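Local coordinates for protein nigerythrin (Desulfovibrio vulgaris subsp. vulgaris, PDB 1YUZ) that shows NADH peroxidase activity in vitro, pairing a hemerythrin-like diiron centre with a rubredoxin-like iron centre for electron transport in a homodimer, at residues Ile37-Gly42 / Tyr91-Val96; Lys46-Phe50 / Ser110-Glu115; Ala71-His76 / Leu173-Gly178. All coordinates share one frame; numbering follows the deposited sequence. Where two conformers were deposited one is given.

Contact 1 of 3, residues Ile37-Gly42 / Tyr91-Val96; sequences IAGETG and YEKPTV. With FE (Fe (III) ion), chain F.
I37 packs its CG2 branch against the hydroxyl end of Y91 and the ring of P94, which both approach that methyl from one side. CG2 stands 3.4 Å from Y91 OH and 3.8 Å from P94 CD, while the CD1 branch of I37 reaches Y91 CE2 at 4.0 Å. I37 and Y91 approach from opposite directions, whereas the proline is crossed at about a right angle. One turn on, T41 divides its labour. It holds OG1 beside the backbone N (chi1 -60°), which leaves the methyl CG2 anti to it, and T41 CG2 packs 3.6 Å from P94 O and 3.8 Å from V96 CG1. Its hydroxyl turns back on the helix and donates to I37 O, 2.6 Å from T41 OG1, from above the carbonyl plane; T41 N binds the same oxygen from the opposite face. A water then donates both to T41 OG1 and to P94 O, at 2.8 Å each, so the loop is tied to the helix through solvent as well as by apolar contact. The segment 91-96 thus runs as an extended strap along the outer side of helix 29-56, in the connection from helix 60-87 to helix 104-132. I37 and T41 also touch helix 60-87, and E40, on another side of the same turn, points into the four-helix bundle to bind the ferric ion.

Contact 2 of 3, residues Lys46-Phe50 / Ser110-Glu115; sequences KYTAF and SGANGE. With FE2 (Fe (II) ion), chain G.
The segments 46-50 of helix 29-56 and 110-115 of helix 104-132 run nearly antiparallel, at 162° between their N-to-C directions, their axes 11.7 Å apart at closest, a wide spacing that long side chains bridge. Y47 spans it most fully. Its CG lies anti to the carbonyl carbon, and although its CB does not point straight at the facing helix, the ring carries the hydroxyl across to E115. Y47 OH donates to E115 OE2 over 2.6 Å, meeting that oxygen from above the carboxylate plane, while the ring and carboxylate planes are only 25° apart. The same OE2 lies 2.3 Å from the ferrous ion FE, and E115 OE1 lies 2.2 Å from it, so the carboxylate chelates the metal with both oxygens and one of them also accepts the tyrosine's hydrogen bond. This second-shell bond probably helps to hold the carboxylate's orientation. Beside the tyrosine, G111 brings bare backbone to the ring, its CA 4.0 Å from Y47 CE2. K46 sets its CG over the rim of one face of the F50 ring, then bends at chi3 (74°) to bring NZ within 3.2 Å of S110 OG, a hydrogen bond; a longer, weak one goes to S110 O. S110 OG meanwhile sits at the edge of the phenyl ring, in its plane, 3.9 Å from F50 CZ. Y47 also meets Y156, and F50 meets F66, edge-to-face. E73, E149 and H152 complete the protein ligands of the ferrous ion, and the whole is characteristic of the ferritin-like diiron four-helix bundle, in which carboxylates and histidine converge on metal from its helices.

Contact 3 of 3, residues Ala71-His76 / Leu173-Gly178; sequences AAELIH and LCPICG. With FE (Fe (III) ion), chain F; FE (Fe (III) ion), chain H; FE2 (Fe (II) ion), chain G.
I75, L173 and G178 bury much of the surface in this meeting of helix 60-87 with the rubredoxin-like module. I75 inserts its side chain into the curve of the cysteine loop, where it is ringed largely by backbone carbonyls: CD1 lies 3.5 Å from both C174 O and C177 O, and CG2 lies 3.5 Å from I176 O. With CG1 beside the backbone N (chi1 -72°) and CG2 anti to it, CD1 points to C174 and C177 and CG2 to I176. L173 comes in beside it, straddling the start of the helical segment with its two methyls: CD2 presses tightly on A71 CB at 3.4 Å and CD1 rests 3.7 Å from A72 CB. G178 lies closest to the helix backbone, its CA 3.6 Å from A72 CB. The imidazole of H76 does not bond to the glycine directly; one water bridges them, accepting from G178 N at 2.7 Å and lying equally close to H76 NE2. On the other side of the ring, H76 ND1 bonds E40 OE2 and, weakly, E73 OE1, one N-H shared between two iron ligands. E73 itself spans the two irons of the diiron site, OE1 on the ferric and OE2 on the ferrous ion. C174 and C177, joined by C189 and C192, hold the third iron in the tetrahedral cysteine site of a rubredoxin, and I176 N donates to C174 SG. G178 O also accepts from H152 NE2, whose other nitrogen binds the ferrous ion. Apolar packing thus seats the cysteine loop on the helix, while G178 links it to the diiron shell through H152 and, by the water, H76, an arrangement consistent with electron transfer between the two centres.

In the fold
Contact 1 is a surface contact, whereas contacts 2 and 3 are buried, and the chemistry follows that placement. At the surface a loop rests on helix 29-56 through methyls and a bridging water. In contact 2 the same helix, further along, meets helix 104-132 with direct polar bonds, one ending on a metal ligand. Contact 3 joins two domains by apolar side chains packed on each other and on backbone, with polar links confined to its diiron side. Each contact has a segment that carries a ligand of the diiron cluster, E40, E115 and E73 in turn, and one water binds both metals; in contact 1, however, this ligand lies away from the packing.

Contact 1 of 3, residues Ile37-Gly42 / Tyr91-Val96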
loop_
_atom_site.group_PDB
_atom_site.type_symbol
_atom_site.label_atom_id
_atom_site.label_comp_id
_atom_site.label_asym_id
_atom_site.label_seq_id
_atom_site.Cartn_x
_atom_site.Cartn_y
_atom_site.Cartn_z
ATOM N N ILE B 37 -22.011 -2.695 0.551
ATOM C CA ILE B 37 -22.305 -3.761 -0.395
ATOM C C ILE B 37 -22.146 -3.230 -1.814
ATOM O O ILE B 37 -21.569 -3.897 -2.670
ATOM C CB ILE B 37 -23.734 -4.310 -0.196
ATOM C CG1 ILE B 37 -23.790 -5.106 1.109
ATOM C CG2 ILE B 37 -24.133 -5.191 -1.374
ATOM C CD1 ILE B 37 -25.181 -5.484 1.538
ATOM N N ALA B 38 -22.645 -2.022 -2.057
ATOM C CA ALA B 38 -22.538 -1.422 -3.384
ATOM C C ALA B 38 -21.068 -1.265 -3.759
ATOM O O ALA B 38 -20.656 -1.624 -4.863
ATOM C CB ALA B 38 -23.234 -0.065 -3.406
ATOM N N GLY B 39 -20.283 -0.735 -2.828
ATOM C CA GLY B 39 -18.867 -0.543 -3.077
ATOM C C GLY B 39 -18.133 -1.847 -3.323
ATOM O O GLY B 39 -17.295 -1.935 -4.219
ATOM N N GLU B 40 -18.444 -2.866 -2.530
ATOM C CA GLU B 40 -17.793 -4.159 -2.681
ATOM C C GLU B 40 -18.210 -4.852 -3.966
ATOM O O GLU B 40 -17.439 -5.614 -4.544
ATOM C CB GLU B 40 -18.099 -5.043 -1.473
ATOM C CG GLU B 40 -17.577 -4.458 -0.160
ATOM C CD GLU B 40 -16.054 -4.420 -0.083
ATOM O OE1 GLU B 40 -15.390 -4.153 -1.112
ATOM O OE2 GLU B 40 -15.518 -4.652 1.017
ATOM N N THR B 41 -19.431 -4.584 -4.416
ATOM C CA THR B 41 -19.912 -5.174 -5.652
ATOM C C THR B 41 -19.074 -4.578 -6.780
ATOM O O THR B 41 -18.697 -5.270 -7.720
ATOM C CB THR B 41 -21.409 -4.871 -5.847
ATOM O OG1 THR B 41 -22.143 -5.430 -4.747
ATOM C CG2 THR B 41 -21.924 -5.488 -7.137
ATOM N N GLY B 42 -18.763 -3.292 -6.663
ATOM C CA GLY B 42 -17.935 -2.645 -7.663
ATOM C C GLY B 42 -16.515 -3.184 -7.590
ATOM O O GLY B 42 -15.881 -3.432 -8.613
ATOM N N TYR B 91 -34.749 -6.398 0.516
ATOM C CA TYR B 91 -33.507 -5.917 -0.079
ATOM C C TYR B 91 -32.868 -6.938 -1.012
ATOM O O TYR B 91 -32.732 -8.114 -0.671
ATOM C CB TYR B 91 -32.502 -5.550 1.013
ATOM C CG TYR B 91 -31.137 -5.186 0.473
ATOM C CD1 TYR B 91 -30.911 -3.956 -0.146
ATOM C CD2 TYR B 91 -30.076 -6.088 0.552
ATOM C CE1 TYR B 91 -29.659 -3.634 -0.674
ATOM C CE2 TYR B 91 -28.825 -5.777 0.027
ATOM C CZ TYR B 91 -28.624 -4.551 -0.583
ATOM O OH TYR B 91 -27.386 -4.246 -1.101
ATOM N N GLU B 92 -32.467 -6.472 -2.188
ATOM C CA GLU B 92 -31.822 -7.326 -3.176
ATOM C C GLU B 92 -30.430 -6.775 -3.459
ATOM O O GLU B 92 -30.267 -5.571 -3.663
ATOM C CB GLU B 92 -32.640 -7.351 -4.470
ATOM C CG GLU B 92 -34.059 -7.859 -4.294
ATOM C CD GLU B 92 -34.106 -9.292 -3.800
ATOM O OE1 GLU B 92 -33.669 -10.194 -4.546
ATOM O OE2 GLU B 92 -34.574 -9.515 -2.663
ATOM N N LYS B 93 -29.429 -7.649 -3.459
ATOM C CA LYS B 93 -28.064 -7.218 -3.732
ATOM C C LYS B 93 -27.995 -6.640 -5.137
ATOM O O LYS B 93 -28.573 -7.190 -6.075
ATOM C CB LYS B 93 -27.095 -8.393 -3.605
ATOM C CG LYS B 93 -26.883 -8.860 -2.176
ATOM C CD LYS B 93 -25.955 -10.058 -2.116
ATOM C CE LYS B 93 -26.563 -11.260 -2.817
ATOM N NZ LYS B 93 -25.667 -12.444 -2.760
ATOM N N PRO B 94 -27.286 -5.516 -5.299
ATOM C CA PRO B 94 -27.163 -4.883 -6.611
ATOM C C PRO B 94 -26.167 -5.593 -7.516
ATOM O O PRO B 94 -25.374 -6.421 -7.068
ATOM C CB PRO B 94 -26.706 -3.477 -6.258
ATOM C CG PRO B 94 -25.785 -3.737 -5.102
ATOM C CD PRO B 94 -26.581 -4.728 -4.269
ATOM N N THR B 95 -26.234 -5.271 -8.802
ATOM C CA THR B 95 -25.316 -5.827 -9.781
ATOM C C THR B 95 -24.750 -4.617 -10.501
ATOM O O THR B 95 -25.424 -3.594 -10.630
ATOM C CB THR B 95 -26.028 -6.746 -10.792
ATOM O OG1 THR B 95 -27.036 -6.005 -11.486
ATOM C CG2 THR B 95 -26.672 -7.927 -10.078
ATOM N N VAL B 96 -23.504 -4.719 -10.948
ATOM C CA VAL B 96 -22.862 -3.612 -11.639
ATOM C C VAL B 96 -22.186 -4.089 -12.910
ATOM O O VAL B 96 -21.997 -5.288 -13.114
ATOM C CB VAL B 96 -21.795 -2.946 -10.748
ATOM C CG1 VAL B 96 -22.427 -2.465 -9.453
ATOM C CG2 VAL B 96 -20.670 -3.933 -10.462
HETATM FE FE FE F . -13.544 -4.209 -0.141
HETATM O O HOH W 1 -24.036 -7.445 -4.886
HETATM O O HOH W 2 -11.820 -4.058 -1.066
#

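Contact 2 of 3, residues Lys46-Phe50 / Ser110-Glu115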
loop_
_atom_site.group_PDB
_atom_site.type_symbol
_atom_site.label_atom_id
_atom_site.label_comp_id
_atom_site.label_asym_id
_atom_site.label_seq_id
_atom_site.Cartn_x
_atom_site.Cartn_y
_atom_site.Cartn_z
ATOM N N LYS B 46 -14.335 -5.008 -10.442
ATOM C CA LYS B 46 -13.043 -4.464 -10.828
ATOM C C LYS B 46 -11.935 -5.512 -10.759
ATOM O O LYS B 46 -11.165 -5.677 -11.704
ATOM C CB LYS B 46 -12.679 -3.275 -9.937
ATOM C CG LYS B 46 -11.460 -2.527 -10.436
ATOM C CD LYS B 46 -11.198 -1.251 -9.663
ATOM C CE LYS B 46 -10.627 -1.529 -8.290
ATOM N NZ LYS B 46 -10.178 -0.261 -7.643
ATOM N N TYR B 47 -11.857 -6.226 -9.642
ATOM C CA TYR B 47 -10.829 -7.240 -9.468
ATOM C C TYR B 47 -10.989 -8.393 -10.437
ATOM O O TYR B 47 -10.003 -8.992 -10.870
ATOM C CB TYR B 47 -10.847 -7.739 -8.029
ATOM C CG TYR B 47 -10.452 -6.665 -7.043
ATOM C CD1 TYR B 47 -10.694 -6.822 -5.682
ATOM C CD2 TYR B 47 -9.829 -5.488 -7.473
ATOM C CE1 TYR B 47 -10.327 -5.836 -4.772
ATOM C CE2 TYR B 47 -9.458 -4.496 -6.572
ATOM C CZ TYR B 47 -9.710 -4.679 -5.225
ATOM O OH TYR B 47 -9.348 -3.706 -4.325
ATOM N N THR B 48 -12.231 -8.705 -10.779
ATOM C CA THR B 48 -12.500 -9.774 -11.726
ATOM C C THR B 48 -11.972 -9.345 -13.097
ATOM O O THR B 48 -11.354 -10.137 -13.811
ATOM C CB THR B 48 -14.007 -10.064 -11.789
ATOM O OG1 THR B 48 -14.432 -10.567 -10.518
ATOM C CG2 THR B 48 -14.321 -11.094 -12.869
ATOM N N ALA B 49 -12.198 -8.085 -13.456
ATOM C CA ALA B 49 -11.704 -7.581 -14.732
ATOM C C ALA B 49 -10.172 -7.523 -14.692
ATOM O O ALA B 49 -9.501 -7.870 -15.664
ATOM C CB ALA B 49 -12.280 -6.200 -15.012
ATOM N N PHE B 50 -9.620 -7.083 -13.564
ATOM C CA PHE B 50 -8.168 -7.003 -13.418
ATOM C C PHE B 50 -7.526 -8.387 -13.548
ATOM O O PHE B 50 -6.451 -8.530 -14.130
ATOM C CB PHE B 50 -7.798 -6.406 -12.059
ATOM C CG PHE B 50 -8.021 -4.917 -11.950
ATOM C CD1 PHE B 50 -7.736 -4.262 -10.758
ATOM C CD2 PHE B 50 -8.486 -4.166 -13.029
ATOM C CE1 PHE B 50 -7.906 -2.886 -10.635
ATOM C CE2 PHE B 50 -8.657 -2.783 -12.911
ATOM C CZ PHE B 50 -8.366 -2.146 -11.712
ATOM N N SER B 110 -4.362 0.745 -8.577
ATOM C CA SER B 110 -5.769 1.098 -8.422
ATOM C C SER B 110 -6.351 0.258 -7.289
ATOM O O SER B 110 -7.096 0.756 -6.445
ATOM C CB SER B 110 -6.523 0.816 -9.722
ATOM O OG SER B 110 -7.913 1.040 -9.568
ATOM N N GLY B 111 -6.007 -1.024 -7.274
ATOM C CA GLY B 111 -6.491 -1.898 -6.225
ATOM C C GLY B 111 -5.994 -1.441 -4.865
ATOM O O GLY B 111 -6.773 -1.316 -3.923
ATOM N N ALA B 112 -4.696 -1.176 -4.760
ATOM C CA ALA B 112 -4.123 -0.736 -3.498
ATOM C C ALA B 112 -4.789 0.540 -3.001
ATOM O O ALA B 112 -5.108 0.655 -1.818
ATOM C CB ALA B 112 -2.628 -0.522 -3.651
ATOM N N ASN B 113 -5.007 1.498 -3.895
ATOM C CA ASN B 113 -5.635 2.748 -3.488
ATOM C C ASN B 113 -7.053 2.528 -2.993
ATOM O O ASN B 113 -7.477 3.143 -2.012
ATOM C CB ASN B 113 -5.632 3.756 -4.636
ATOM C CG ASN B 113 -4.254 4.318 -4.904
ATOM O OD1 ASN B 113 -3.412 4.362 -4.009
ATOM N ND2 ASN B 113 -4.017 4.762 -6.136
ATOM N N GLY B 114 -7.782 1.644 -3.661
ATOM C CA GLY B 114 -9.143 1.366 -3.247
ATOM C C GLY B 114 -9.153 0.694 -1.884
ATOM O O GLY B 114 -9.962 1.034 -1.018
ATOM N N GLU B 115 -8.250 -0.263 -1.692
ATOM C CA GLU B 115 -8.148 -0.983 -0.429
ATOM C C GLU B 115 -7.802 -0.018 0.697
ATOM O O GLU B 115 -8.369 -0.103 1.788
ATOM C CB GLU B 115 -7.076 -2.069 -0.520
ATOM C CG GLU B 115 -7.385 -3.182 -1.511
ATOM C CD GLU B 115 -8.576 -4.035 -1.103
ATOM O OE1 GLU B 115 -9.003 -3.965 0.067
ATOM O OE2 GLU B 115 -9.080 -4.798 -1.952
HETATM FE FE FE2 G . -10.389 -5.638 -0.309
HETATM O O HOH W 2 -11.820 -4.058 -1.066
#

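Contact 3 of 3, residues Ala71-His76 / Leu173-Gly178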
loop_
_atom_site.group_PDB
_atom_site.type_symbol
_atom_site.label_atom_id
_atom_site.label_comp_id
_atom_site.label_asym_id
_atom_site.label_seq_id
_atom_site.Cartn_x
_atom_site.Cartn_y
_atom_site.Cartn_z
ATOM N N ALA B 71 -12.834 -12.761 -4.521
ATOM C CA ALA B 71 -13.561 -13.716 -3.697
ATOM C C ALA B 71 -13.698 -13.178 -2.275
ATOM O O ALA B 71 -14.728 -13.371 -1.625
ATOM C CB ALA B 71 -12.843 -15.057 -3.699
ATOM N N ALA B 72 -12.664 -12.495 -1.796
ATOM C CA ALA B 72 -12.696 -11.911 -0.460
ATOM C C ALA B 72 -13.792 -10.855 -0.379
ATOM O O ALA B 72 -14.519 -10.780 0.608
ATOM C CB ALA B 72 -11.347 -11.287 -0.125
ATOM N N GLU B 73 -13.919 -10.040 -1.422
ATOM C CA GLU B 73 -14.940 -9.007 -1.413
ATOM C C GLU B 73 -16.333 -9.640 -1.413
ATOM O O GLU B 73 -17.271 -9.091 -0.834
ATOM C CB GLU B 73 -14.786 -8.071 -2.616
ATOM C CG GLU B 73 -13.397 -7.455 -2.806
ATOM C CD GLU B 73 -12.807 -6.836 -1.548
ATOM O OE1 GLU B 73 -13.564 -6.323 -0.693
ATOM O OE2 GLU B 73 -11.564 -6.840 -1.425
ATOM N N LEU B 74 -16.463 -10.799 -2.052
ATOM C CA LEU B 74 -17.747 -11.489 -2.097
ATOM C C LEU B 74 -18.115 -11.968 -0.692
ATOM O O LEU B 74 -19.291 -12.012 -0.330
ATOM C CB LEU B 74 -17.682 -12.668 -3.068
ATOM C CG LEU B 74 -19.027 -13.316 -3.404
ATOM C CD1 LEU B 74 -19.987 -12.262 -3.954
ATOM C CD2 LEU B 74 -18.812 -14.429 -4.416
ATOM N N ILE B 75 -17.105 -12.330 0.094
ATOM C CA ILE B 75 -17.320 -12.764 1.468
ATOM C C ILE B 75 -17.815 -11.552 2.256
ATOM O O ILE B 75 -18.726 -11.667 3.070
ATOM C CB ILE B 75 -16.012 -13.317 2.092
ATOM C CG1 ILE B 75 -15.684 -14.672 1.458
ATOM C CG2 ILE B 75 -16.156 -13.446 3.612
ATOM C CD1 ILE B 75 -14.364 -15.255 1.894
ATOM N N HIS B 76 -17.222 -10.387 2.004
ATOM C CA HIS B 76 -17.637 -9.165 2.685
ATOM C C HIS B 76 -19.096 -8.868 2.356
ATOM O O HIS B 76 -19.888 -8.546 3.239
ATOM C CB HIS B 76 -16.752 -7.995 2.254
ATOM C CG HIS B 76 -15.329 -8.130 2.697
ATOM N ND1 HIS B 76 -14.319 -7.322 2.222
ATOM C CD2 HIS B 76 -14.746 -8.988 3.567
ATOM C CE1 HIS B 76 -13.175 -7.679 2.778
ATOM N NE2 HIS B 76 -13.407 -8.688 3.598
ATOM N N LEU B 173 -7.128 -18.012 0.773
ATOM C CA LEU B 173 -8.198 -17.150 1.249
ATOM C C LEU B 173 -8.962 -17.807 2.387
ATOM O O LEU B 173 -9.350 -18.974 2.305
ATOM C CB LEU B 173 -9.171 -16.849 0.108
ATOM C CG LEU B 173 -10.421 -16.039 0.470
ATOM C CD1 LEU B 173 -10.018 -14.638 0.898
ATOM C CD2 LEU B 173 -11.345 -15.969 -0.732
ATOM N N CYS B 174 -9.184 -17.047 3.450
ATOM C CA CYS B 174 -9.921 -17.551 4.591
ATOM C C CYS B 174 -11.356 -17.876 4.164
ATOM O O CYS B 174 -11.901 -17.247 3.263
ATOM C CB CYS B 174 -9.926 -16.495 5.690
ATOM S SG CYS B 174 -10.852 -16.981 7.148
ATOM N N PRO B 175 -11.983 -18.876 4.802
ATOM C CA PRO B 175 -13.359 -19.245 4.448
ATOM C C PRO B 175 -14.422 -18.229 4.869
ATOM O O PRO B 175 -15.449 -18.091 4.202
ATOM C CB PRO B 175 -13.561 -20.578 5.170
ATOM C CG PRO B 175 -12.187 -21.101 5.361
ATOM C CD PRO B 175 -11.389 -19.881 5.698
ATOM N N ILE B 176 -14.183 -17.522 5.972
ATOM C CA ILE B 176 -15.177 -16.577 6.479
ATOM C C ILE B 176 -14.802 -15.099 6.555
ATOM O O ILE B 176 -15.606 -14.277 6.990
ATOM C CB ILE B 176 -15.688 -17.023 7.864
ATOM C CG1 ILE B 176 -14.535 -17.043 8.869
ATOM C CG2 ILE B 176 -16.334 -18.404 7.749
ATOM C CD1 ILE B 176 -14.987 -17.303 10.295
ATOM N N CYS B 177 -13.581 -14.754 6.171
ATOM C CA CYS B 177 -13.201 -13.350 6.154
ATOM C C CYS B 177 -12.311 -13.152 4.939
ATOM O O CYS B 177 -11.975 -14.117 4.249
ATOM C CB CYS B 177 -12.514 -12.920 7.463
ATOM S SG CYS B 177 -10.748 -13.226 7.632
ATOM N N GLY B 178 -11.939 -11.911 4.667
ATOM C CA GLY B 178 -11.139 -11.639 3.491
ATOM C C GLY B 178 -9.641 -11.831 3.576
ATOM O O GLY B 178 -8.929 -11.482 2.640
HETATM FE FE FE F . -13.544 -4.209 -0.141
HETATM FE FE FE H . -10.390 -15.264 8.608
HETATM FE FE FE2 G . -10.389 -5.638 -0.309
HETATM O O HOH W 3 -12.886 -9.791 6.017
HETATM O O HOH W 2 -11.820 -4.058 -1.066
#